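Epidermin leader peptide processing serine protease EpiP (Staphylococcus aureus subsp. aureus, PDB 3QFH) is a subtilisin-like serine endopeptidase that probably cleaves the leader peptide from the precursor of the lantibiotic epidermin. Local coordinates at residues 323-331 with 340-348; 411-419 with 430-441. All coordinates share one frame; numbering follows the deposited sequence.

Contact 1: residues 323-331 with 340-348; sequences SNLSEFSNF and APGGSFAYL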
loop_
_atom_site.group_PDB
_atom_site.type_symbol
_atom_site.label_atom_id
_atom_site.label_comp_id
_atom_site.label_asym_id
_atom_site.label_seq_id
_atom_site.Cartn_x
_atom_site.Cartn_y
_atom_site.Cartn_z
ATOM N N SER A 323 -13.239 9.191 15.928
ATOM C CA SER A 323 -13.571 9.372 14.518
ATOM C C SER A 323 -13.078 10.698 13.911
ATOM O O SER A 323 -13.507 11.066 12.832
ATOM C CB SER A 323 -15.072 9.161 14.277
ATOM O OG SER A 323 -15.375 7.771 14.313
ATOM N N ASN A 324 -12.166 11.396 14.601
ATOM C CA ASN A 324 -11.566 12.622 14.065
ATOM C C ASN A 324 -10.319 12.254 13.270
ATOM O O ASN A 324 -9.695 11.235 13.540
ATOM C CB ASN A 324 -11.204 13.590 15.192
ATOM C CG ASN A 324 -12.426 14.100 15.945
ATOM O OD1 ASN A 324 -13.531 14.104 15.422
ATOM N ND2 ASN A 324 -12.217 14.565 17.161
ATOM N N LEU A 325 -9.937 13.071 12.288
ATOM C CA LEU A 325 -8.770 12.740 11.484
ATOM C C LEU A 325 -7.533 12.648 12.370
ATOM O O LEU A 325 -7.313 13.496 13.225
ATOM C CB LEU A 325 -8.520 13.769 10.396
ATOM C CG LEU A 325 -7.561 13.333 9.288
ATOM C CD1 LEU A 325 -8.233 12.276 8.450
ATOM C CD2 LEU A 325 -7.173 14.503 8.413
ATOM N N SER A 326 -6.731 11.607 12.162
ATOM C CA SER A 326 -5.497 11.467 12.908
ATOM C C SER A 326 -4.606 12.672 12.616
ATOM O O SER A 326 -4.541 13.151 11.477
ATOM C CB SER A 326 -4.774 10.206 12.488
ATOM O OG SER A 326 -5.558 9.065 12.725
ATOM N N GLU A 327 -3.892 13.142 13.631
ATOM C CA GLU A 327 -3.022 14.314 13.471
ATOM C C GLU A 327 -1.893 14.066 12.457
ATOM O O GLU A 327 -1.410 14.987 11.812
ATOM C CB GLU A 327 -2.445 14.777 14.824
ATOM C CG GLU A 327 -1.413 13.856 15.478
ATOM C CD GLU A 327 -1.988 12.605 16.139
ATOM O OE1 GLU A 327 -1.167 11.843 16.692
ATOM O OE2 GLU A 327 -3.227 12.368 16.114
ATOM N N PHE A 328 -1.494 12.814 12.304
ATOM C CA PHE A 328 -0.430 12.479 11.371
ATOM C C PHE A 328 -0.929 12.195 9.951
ATOM O O PHE A 328 -0.136 11.996 9.051
ATOM C CB PHE A 328 0.337 11.250 11.876
ATOM C CG PHE A 328 -0.547 10.036 12.189
ATOM C CD1 PHE A 328 -0.784 9.664 13.510
ATOM C CD2 PHE A 328 -1.100 9.274 11.185
ATOM C CE1 PHE A 328 -1.572 8.577 13.820
ATOM C CE2 PHE A 328 -1.893 8.161 11.478
ATOM C CZ PHE A 328 -2.133 7.813 12.803
ATOM N N SER A 329 -2.241 12.165 9.728
ATOM C CA SER A 329 -2.726 11.809 8.396
ATOM C C SER A 329 -2.623 12.935 7.377
ATOM O O SER A 329 -3.051 14.054 7.617
ATOM C CB SER A 329 -4.187 11.349 8.439
ATOM O OG SER A 329 -4.557 10.767 7.176
ATOM N N ASN A 330 -2.031 12.643 6.242
ATOM C CA ASN A 330 -2.090 13.595 5.155
ATOM C C ASN A 330 -3.569 13.697 4.751
ATOM O O ASN A 330 -4.400 12.830 5.096
ATOM C CB ASN A 330 -1.248 13.151 3.958
ATOM C CG ASN A 330 0.255 13.318 4.184
ATOM O OD1 ASN A 330 0.728 13.721 5.266
ATOM N ND2 ASN A 330 1.015 13.026 3.143
ATOM N N PHE A 331 -3.900 14.768 4.053
ATOM C CA PHE A 331 -5.248 14.995 3.577
ATOM C C PHE A 331 -5.236 16.066 2.491
ATOM O O PHE A 331 -4.175 16.595 2.129
ATOM C CB PHE A 331 -6.110 15.480 4.735
ATOM C CG PHE A 331 -5.679 16.805 5.290
ATOM C CD1 PHE A 331 -6.349 17.970 4.940
ATOM C CD2 PHE A 331 -4.583 16.893 6.147
ATOM C CE1 PHE A 331 -5.948 19.191 5.438
ATOM C CE2 PHE A 331 -4.174 18.118 6.654
ATOM C CZ PHE A 331 -4.863 19.272 6.293
ATOM N N ALA A 340 -10.343 5.413 7.476
ATOM C CA ALA A 340 -10.600 4.271 8.355
ATOM C C ALA A 340 -9.733 4.508 9.606
ATOM O O ALA A 340 -8.781 5.291 9.547
ATOM C CB ALA A 340 -10.252 2.961 7.669
ATOM N N PRO A 341 -10.071 3.865 10.739
ATOM C CA PRO A 341 -9.287 4.042 11.988
ATOM C C PRO A 341 -7.827 3.605 11.880
ATOM O O PRO A 341 -7.519 2.453 11.500
ATOM C CB PRO A 341 -10.020 3.141 12.980
ATOM C CG PRO A 341 -11.426 3.055 12.442
ATOM C CD PRO A 341 -11.254 3.017 10.960
ATOM N N GLY A 342 -6.927 4.540 12.167
ATOM C CA GLY A 342 -5.517 4.253 12.136
ATOM C C GLY A 342 -4.805 4.667 13.415
ATOM O O GLY A 342 -3.630 4.412 13.558
ATOM N N GLY A 343 -5.515 5.343 14.315
ATOM C CA GLY A 343 -4.979 5.706 15.599
ATOM C C GLY A 343 -4.557 7.137 15.785
ATOM O O GLY A 343 -4.828 7.993 14.969
ATOM N N SER A 344 -3.894 7.385 16.903
ATOM C CA SER A 344 -3.436 8.719 17.241
ATOM C C SER A 344 -2.387 8.636 18.346
ATOM O O SER A 344 -2.288 7.614 19.045
ATOM C CB SER A 344 -4.622 9.561 17.747
ATOM O OG SER A 344 -4.194 10.828 18.240
ATOM N N PHE A 345 -1.612 9.710 18.491
ATOM C CA PHE A 345 -0.620 9.823 19.556
ATOM C C PHE A 345 -0.901 11.065 20.383
ATOM O O PHE A 345 -0.027 11.526 21.120
ATOM C CB PHE A 345 0.823 9.848 19.012
ATOM C CG PHE A 345 1.259 8.539 18.411
ATOM C CD1 PHE A 345 1.500 7.451 19.213
ATOM C CD2 PHE A 345 1.424 8.404 17.052
ATOM C CE1 PHE A 345 1.877 6.219 18.659
ATOM C CE2 PHE A 345 1.817 7.192 16.497
ATOM C CZ PHE A 345 2.047 6.104 17.307
ATOM N N ALA A 346 -2.133 11.582 20.292
ATOM C CA ALA A 346 -2.518 12.788 21.046
ATOM C C ALA A 346 -2.304 12.600 22.542
ATOM O O ALA A 346 -1.771 13.458 23.203
ATOM C CB ALA A 346 -3.960 13.170 20.758
ATOM N N TYR A 347 -2.723 11.458 23.070
ATOM C CA TYR A 347 -2.550 11.186 24.480
ATOM C C TYR A 347 -1.094 11.136 24.898
ATOM O O TYR A 347 -0.737 11.661 25.946
ATOM C CB TYR A 347 -3.187 9.868 24.872
ATOM C CG TYR A 347 -4.673 9.889 25.003
ATOM C CD1 TYR A 347 -5.331 10.921 25.705
ATOM C CD2 TYR A 347 -5.423 8.830 24.540
ATOM C CE1 TYR A 347 -6.704 10.903 25.862
ATOM C CE2 TYR A 347 -6.776 8.797 24.702
ATOM C CZ TYR A 347 -7.415 9.821 25.353
ATOM O OH TYR A 347 -8.761 9.741 25.480
ATOM N N LEU A 348 -0.273 10.484 24.086
ATOM C CA LEU A 348 1.155 10.363 24.345
ATOM C C LEU A 348 1.776 11.735 24.416
ATOM O O LEU A 348 2.509 12.050 25.357
ATOM C CB LEU A 348 1.835 9.519 23.262
ATOM C CG LEU A 348 3.369 9.442 23.285
ATOM C CD1 LEU A 348 3.846 8.883 24.605
ATOM C CD2 LEU A 348 3.874 8.600 22.113
#
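In the subtilase fold the parallel sheet ends at strand 338-341, and it is the exit from this edge strand that meets the loop carrying Ser326, Glu327 and Phe328. A type I beta turn from Ser326 to Ser329, closed by Ser329 N to Ser326 O, presents the three side chains to residues 342-346. Ser326 OG donates to Gly343 O at 2.6 Å, in the plane of that carbonyl and with a C=O...O angle of 160°; a further hydrogen bond to Ser318 OG ties the same hydroxyl to strand 314-319, next to 338-341 in the sheet.

Glu327 works as a two-pronged clamp. Its CG sits between the backbone N and the carbonyl carbon (chi1 70°) and the chain bends again at chi2, which brings the carboxylate to Ser344 and Phe345, just ahead of helix 346-358. OE1 takes the backbone N-H of Phe345, the N-cap residue, through its syn lone pair, whereas OE2 is reached by Ser344 OG at 2.8 Å, also on the syn side but 25° out of the carboxylate plane. Because Ser344 OG in turn accepts from Ala346 N at 3.0 Å, forming an ST turn, one carboxylate fixes both the backbone and the hydroxyl that shape the helix entrance, and its negative charge would be expected to suit the positive end of the helix dipole.

The Phe328 ring lies against the backbone of Gly342 and Gly343. Ser326 CB sits over one face, 3.5 Å above the plane and toward the rim, while Gly342 O lies at the edge. Phe345 makes a looser apolar contact with the ring, Phe328 CD1 standing 4.4 Å from Phe345 CD2, and Phe328 CZ approaches Gly343 O to 3.5 Å.

Contact 2: residues 411-419 with 430-441; sequences ELLYQHGTS and HGELDVYKALNV. With SO4 (sulfate ion), chain M.
His430, Thr418 and Ser419 carry this contact, in which the end of helix 406-416 and the chain just after it are wrapped by residues 430-441. The imidazole of His430 forms an offset stack with the Tyr414 ring, the planes 21° apart and His430 CD2 3.3 Å from Tyr414 CG. Tyr414 CB also lies over the imidazole face as a CH-pi partner. At the ring's edge, His430 ND1 donates to sulfate O4 at 2.7 Å, and Gln415 NE2 adds a weak bond to O1; the ion probably comes from the crystallisation liquor.

Thr418 and Leu433 form a single beta bridge, flanked by Ser419 N to Glu432 O and Asp434 N to Gly417 O, both 2.8 Å. With chi1 at 76°, Thr418 OG1 is turned toward the backbone of His430, 2.9 Å from His430 O. Ser419 OG and Glu432 OE1 share a water, while the other carboxylate oxygen of Glu432 is bonded to Thr319.

Gly417, just past the helix end, brings its CA to 3.8 Å from Ala438 CB. Asp434 caps helix 435-439 through Lys437 N, and that helix makes an angle of 117° with 411-416. Leu413 and Leu433 meet between strand 338-341 and helix 382-400, while Leu412 packs on Val441 and on Tyr400 of the same long helix.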
loop_
_atom_site.group_PDB
_atom_site.type_symbol
_atom_site.label_atom_id
_atom_site.label_comp_id
_atom_site.label_asym_id
_atom_site.label_seq_id
_atom_site.Cartn_x
_atom_site.Cartn_y
_atom_site.Cartn_z
ATOM N N GLU A 411 -17.733 2.354 -5.906
ATOM C CA GLU A 411 -18.878 3.262 -5.790
ATOM C C GLU A 411 -19.823 2.866 -4.667
ATOM O O GLU A 411 -20.380 3.724 -4.012
ATOM C CB GLU A 411 -19.633 3.417 -7.126
ATOM C CG GLU A 411 -18.766 4.141 -8.173
ATOM C CD GLU A 411 -18.203 5.492 -7.646
ATOM O OE1 GLU A 411 -18.994 6.304 -7.116
ATOM O OE2 GLU A 411 -16.978 5.736 -7.762
ATOM N N LEU A 412 -20.004 1.570 -4.451
ATOM C CA LEU A 412 -20.836 1.105 -3.357
ATOM C C LEU A 412 -20.148 1.495 -2.021
ATOM O O LEU A 412 -20.792 2.035 -1.110
ATOM C CB LEU A 412 -21.084 -0.400 -3.483
ATOM C CG LEU A 412 -22.130 -0.998 -2.538
ATOM C CD1 LEU A 412 -22.770 -2.243 -3.158
ATOM C CD2 LEU A 412 -21.553 -1.286 -1.138
ATOM N N LEU A 413 -18.839 1.275 -1.939
ATOM C CA LEU A 413 -18.080 1.660 -0.751
ATOM C C LEU A 413 -18.284 3.155 -0.473
ATOM O O LEU A 413 -18.655 3.551 0.627
ATOM C CB LEU A 413 -16.584 1.336 -0.931
ATOM C CG LEU A 413 -15.635 1.786 0.185
ATOM C CD1 LEU A 413 -15.816 0.930 1.418
ATOM C CD2 LEU A 413 -14.176 1.755 -0.252
ATOM N N TYR A 414 -18.083 3.982 -1.490
ATOM C CA TYR A 414 -18.186 5.418 -1.303
ATOM C C TYR A 414 -19.567 5.960 -0.947
ATOM O O TYR A 414 -19.668 6.904 -0.161
ATOM C CB TYR A 414 -17.687 6.177 -2.541
ATOM C CG TYR A 414 -16.202 6.039 -2.842
ATOM C CD1 TYR A 414 -15.295 5.615 -1.864
ATOM C CD2 TYR A 414 -15.690 6.478 -4.066
ATOM C CE1 TYR A 414 -13.932 5.528 -2.132
ATOM C CE2 TYR A 414 -14.324 6.418 -4.335
ATOM C CZ TYR A 414 -13.453 5.945 -3.359
ATOM O OH TYR A 414 -12.116 5.867 -3.631
ATOM N N GLN A 415 -20.608 5.387 -1.544
ATOM C CA GLN A 415 -21.969 5.866 -1.364
ATOM C C GLN A 415 -22.750 5.183 -0.266
ATOM O O GLN A 415 -23.605 5.812 0.320
ATOM C CB GLN A 415 -22.751 5.728 -2.679
ATOM C CG GLN A 415 -22.160 6.509 -3.834
ATOM C CD GLN A 415 -22.106 8.002 -3.559
ATOM O OE1 GLN A 415 -23.023 8.575 -2.954
ATOM N NE2 GLN A 415 -21.034 8.643 -4.008
ATOM N N HIS A 416 -22.480 3.902 -0.010
ATOM C CA HIS A 416 -23.214 3.155 1.020
ATOM C C HIS A 416 -22.336 2.485 2.063
ATOM O O HIS A 416 -22.851 1.834 2.949
ATOM C CB HIS A 416 -24.086 2.066 0.364
ATOM C CG HIS A 416 -24.993 2.594 -0.699
ATOM N ND1 HIS A 416 -26.246 3.097 -0.423
ATOM C CD2 HIS A 416 -24.808 2.744 -2.033
ATOM C CE1 HIS A 416 -26.806 3.510 -1.546
ATOM N NE2 HIS A 416 -25.954 3.311 -2.537
ATOM N N GLY A 417 -21.026 2.635 1.963
ATOM C CA GLY A 417 -20.115 1.949 2.878
ATOM C C GLY A 417 -19.373 2.840 3.850
ATOM O O GLY A 417 -18.392 2.421 4.428
ATOM N N THR A 418 -19.822 4.075 4.009
ATOM C CA THR A 418 -19.181 4.992 4.934
ATOM C C THR A 418 -20.232 5.682 5.786
ATOM O O THR A 418 -21.414 5.684 5.465
ATOM C CB THR A 418 -18.374 6.115 4.214
ATOM O OG1 THR A 418 -19.271 7.090 3.687
ATOM C CG2 THR A 418 -17.463 5.553 3.088
ATOM N N SER A 419 -19.770 6.238 6.889
ATOM C CA SER A 419 -20.565 7.056 7.769
ATOM C C SER A 419 -20.729 8.416 7.068
ATOM O O SER A 419 -19.836 8.840 6.328
ATOM C CB SER A 419 -19.802 7.242 9.094
ATOM O OG SER A 419 -20.261 8.365 9.817
ATOM N N HIS A 430 -15.245 10.588 1.375
ATOM C CA HIS A 430 -16.667 10.215 1.536
ATOM C C HIS A 430 -17.075 9.885 2.967
ATOM O O HIS A 430 -18.270 9.769 3.262
ATOM C CB HIS A 430 -17.043 9.063 0.605
ATOM C CG HIS A 430 -16.959 9.417 -0.838
ATOM N ND1 HIS A 430 -17.963 10.103 -1.489
ATOM C CD2 HIS A 430 -16.005 9.167 -1.769
ATOM C CE1 HIS A 430 -17.620 10.274 -2.756
ATOM N NE2 HIS A 430 -16.443 9.706 -2.954
ATOM N N GLY A 431 -16.099 9.736 3.855
ATOM C CA GLY A 431 -16.377 9.523 5.269
ATOM C C GLY A 431 -15.614 8.359 5.842
ATOM O O GLY A 431 -14.817 7.732 5.149
ATOM N N GLU A 432 -15.875 8.062 7.115
ATOM C CA GLU A 432 -15.226 6.945 7.780
ATOM C C GLU A 432 -15.890 5.642 7.333
ATOM O O GLU A 432 -17.107 5.552 7.220
ATOM C CB GLU A 432 -15.309 7.092 9.306
ATOM C CG GLU A 432 -14.403 6.126 10.069
ATOM C CD GLU A 432 -14.494 6.288 11.578
ATOM O OE1 GLU A 432 -15.629 6.272 12.112
ATOM O OE2 GLU A 432 -13.423 6.402 12.232
ATOM N N LEU A 433 -15.063 4.650 7.065
ATOM C CA LEU A 433 -15.493 3.303 6.676
ATOM C C LEU A 433 -16.546 2.718 7.647
ATOM O O LEU A 433 -16.377 2.815 8.861
ATOM C CB LEU A 433 -14.244 2.409 6.688
ATOM C CG LEU A 433 -14.380 0.920 6.346
ATOM C CD1 LEU A 433 -14.953 0.705 4.950
ATOM C CD2 LEU A 433 -13.013 0.241 6.498
ATOM N N ASP A 434 -17.620 2.129 7.109
ATOM C CA ASP A 434 -18.656 1.456 7.930
ATOM C C ASP A 434 -19.031 0.145 7.205
ATOM O O ASP A 434 -19.825 0.127 6.255
ATOM C CB ASP A 434 -19.883 2.343 8.157
ATOM C CG ASP A 434 -20.905 1.726 9.151
ATOM O OD1 ASP A 434 -21.740 2.512 9.687
ATOM O OD2 ASP A 434 -20.888 0.490 9.413
ATOM N N VAL A 435 -18.408 -0.933 7.656
ATOM C CA VAL A 435 -18.551 -2.243 7.040
ATOM C C VAL A 435 -19.939 -2.804 7.255
ATOM O O VAL A 435 -20.486 -3.490 6.379
ATOM C CB VAL A 435 -17.439 -3.203 7.555
ATOM C CG1 VAL A 435 -17.630 -4.624 7.039
ATOM C CG2 VAL A 435 -16.064 -2.644 7.168
ATOM N N TYR A 436 -20.547 -2.487 8.392
ATOM C CA TYR A 436 -21.906 -2.971 8.640
ATOM C C TYR A 436 -22.853 -2.420 7.571
ATOM O O TYR A 436 -23.658 -3.173 6.984
ATOM C CB TYR A 436 -22.370 -2.602 10.032
ATOM C CG TYR A 436 -23.764 -3.045 10.342
ATOM C CD1 TYR A 436 -24.013 -4.332 10.805
ATOM C CD2 TYR A 436 -24.834 -2.168 10.215
ATOM C CE1 TYR A 436 -25.297 -4.751 11.108
ATOM C CE2 TYR A 436 -26.130 -2.575 10.509
ATOM C CZ TYR A 436 -26.352 -3.866 10.960
ATOM O OH TYR A 436 -27.621 -4.270 11.261
ATOM N N LYS A 437 -22.741 -1.123 7.302
ATOM C CA LYS A 437 -23.569 -0.517 6.260
ATOM C C LYS A 437 -23.285 -1.126 4.882
ATOM O O LYS A 437 -24.209 -1.425 4.140
ATOM C CB LYS A 437 -23.380 1.000 6.184
ATOM C CG LYS A 437 -24.061 1.791 7.304
ATOM C CD LYS A 437 -23.986 3.307 7.033
ATOM C CE LYS A 437 -24.568 4.120 8.187
ATOM N NZ LYS A 437 -26.041 3.886 8.408
ATOM N N ALA A 438 -22.006 -1.296 4.552
ATOM C CA ALA A 438 -21.604 -1.827 3.232
ATOM C C ALA A 438 -22.190 -3.221 2.955
ATOM O O ALA A 438 -22.524 -3.541 1.813
ATOM C CB ALA A 438 -20.086 -1.860 3.118
ATOM N N LEU A 439 -22.327 -4.032 3.997
ATOM C CA LEU A 439 -22.868 -5.379 3.854
ATOM C C LEU A 439 -24.398 -5.453 3.945
ATOM O O LEU A 439 -24.970 -6.493 3.713
ATOM C CB LEU A 439 -22.261 -6.308 4.915
ATOM C CG LEU A 439 -20.737 -6.459 4.829
ATOM C CD1 LEU A 439 -20.200 -7.334 5.955
ATOM C CD2 LEU A 439 -20.342 -7.022 3.487
ATOM N N ASN A 440 -25.063 -4.352 4.257
ATOM C CA ASN A 440 -26.506 -4.410 4.400
ATOM C C ASN A 440 -27.301 -3.511 3.447
ATOM O O ASN A 440 -28.400 -3.075 3.787
ATOM C CB ASN A 440 -26.850 -4.117 5.863
ATOM C CG ASN A 440 -26.474 -5.268 6.772
ATOM O OD1 ASN A 440 -27.095 -6.314 6.719
ATOM N ND2 ASN A 440 -25.454 -5.077 7.611
ATOM N N VAL A 441 -26.757 -3.257 2.257
ATOM C CA VAL A 441 -27.441 -2.395 1.279
ATOM C C VAL A 441 -28.770 -3.006 0.833
ATOM O O VAL A 441 -29.720 -2.285 0.564
ATOM C CB VAL A 441 -26.562 -2.117 0.046
ATOM C CG1 VAL A 441 -27.310 -1.250 -0.966
ATOM C CG2 VAL A 441 -25.256 -1.429 0.486
HETATM S S SO4 M . -21.039 11.926 -1.194
HETATM O O1 SO4 M . -20.955 11.737 -2.643
HETATM O O2 SO4 M . -21.781 13.130 -0.849
HETATM O O3 SO4 M . -21.662 10.750 -0.604
HETATM O O4 SO4 M . -19.683 12.058 -0.658
HETATM O O HOH W 1 -17.894 8.305 11.860
#

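The two contacts follow each other along the chain, contact 1 closing before contact 2 opens, and their centres are 20 Å apart. Strand 338-341, the edge of the seven-stranded parallel sheet, joins them: contact 1 includes its last two residues and the chain leaving it, whereas 430-441 bonds to its backbone at Ala339. Direct links bridge the two, with Ser323 OG 2.7 Å from Glu432 OE1, a probable hydrogen bond, and Ala340 CB packed on Leu433 CD2. Helix 382-400 touches both. Residues 430-441, near the C-terminus of the chain, are thus held against the edge strand and against the start of segment 323-331.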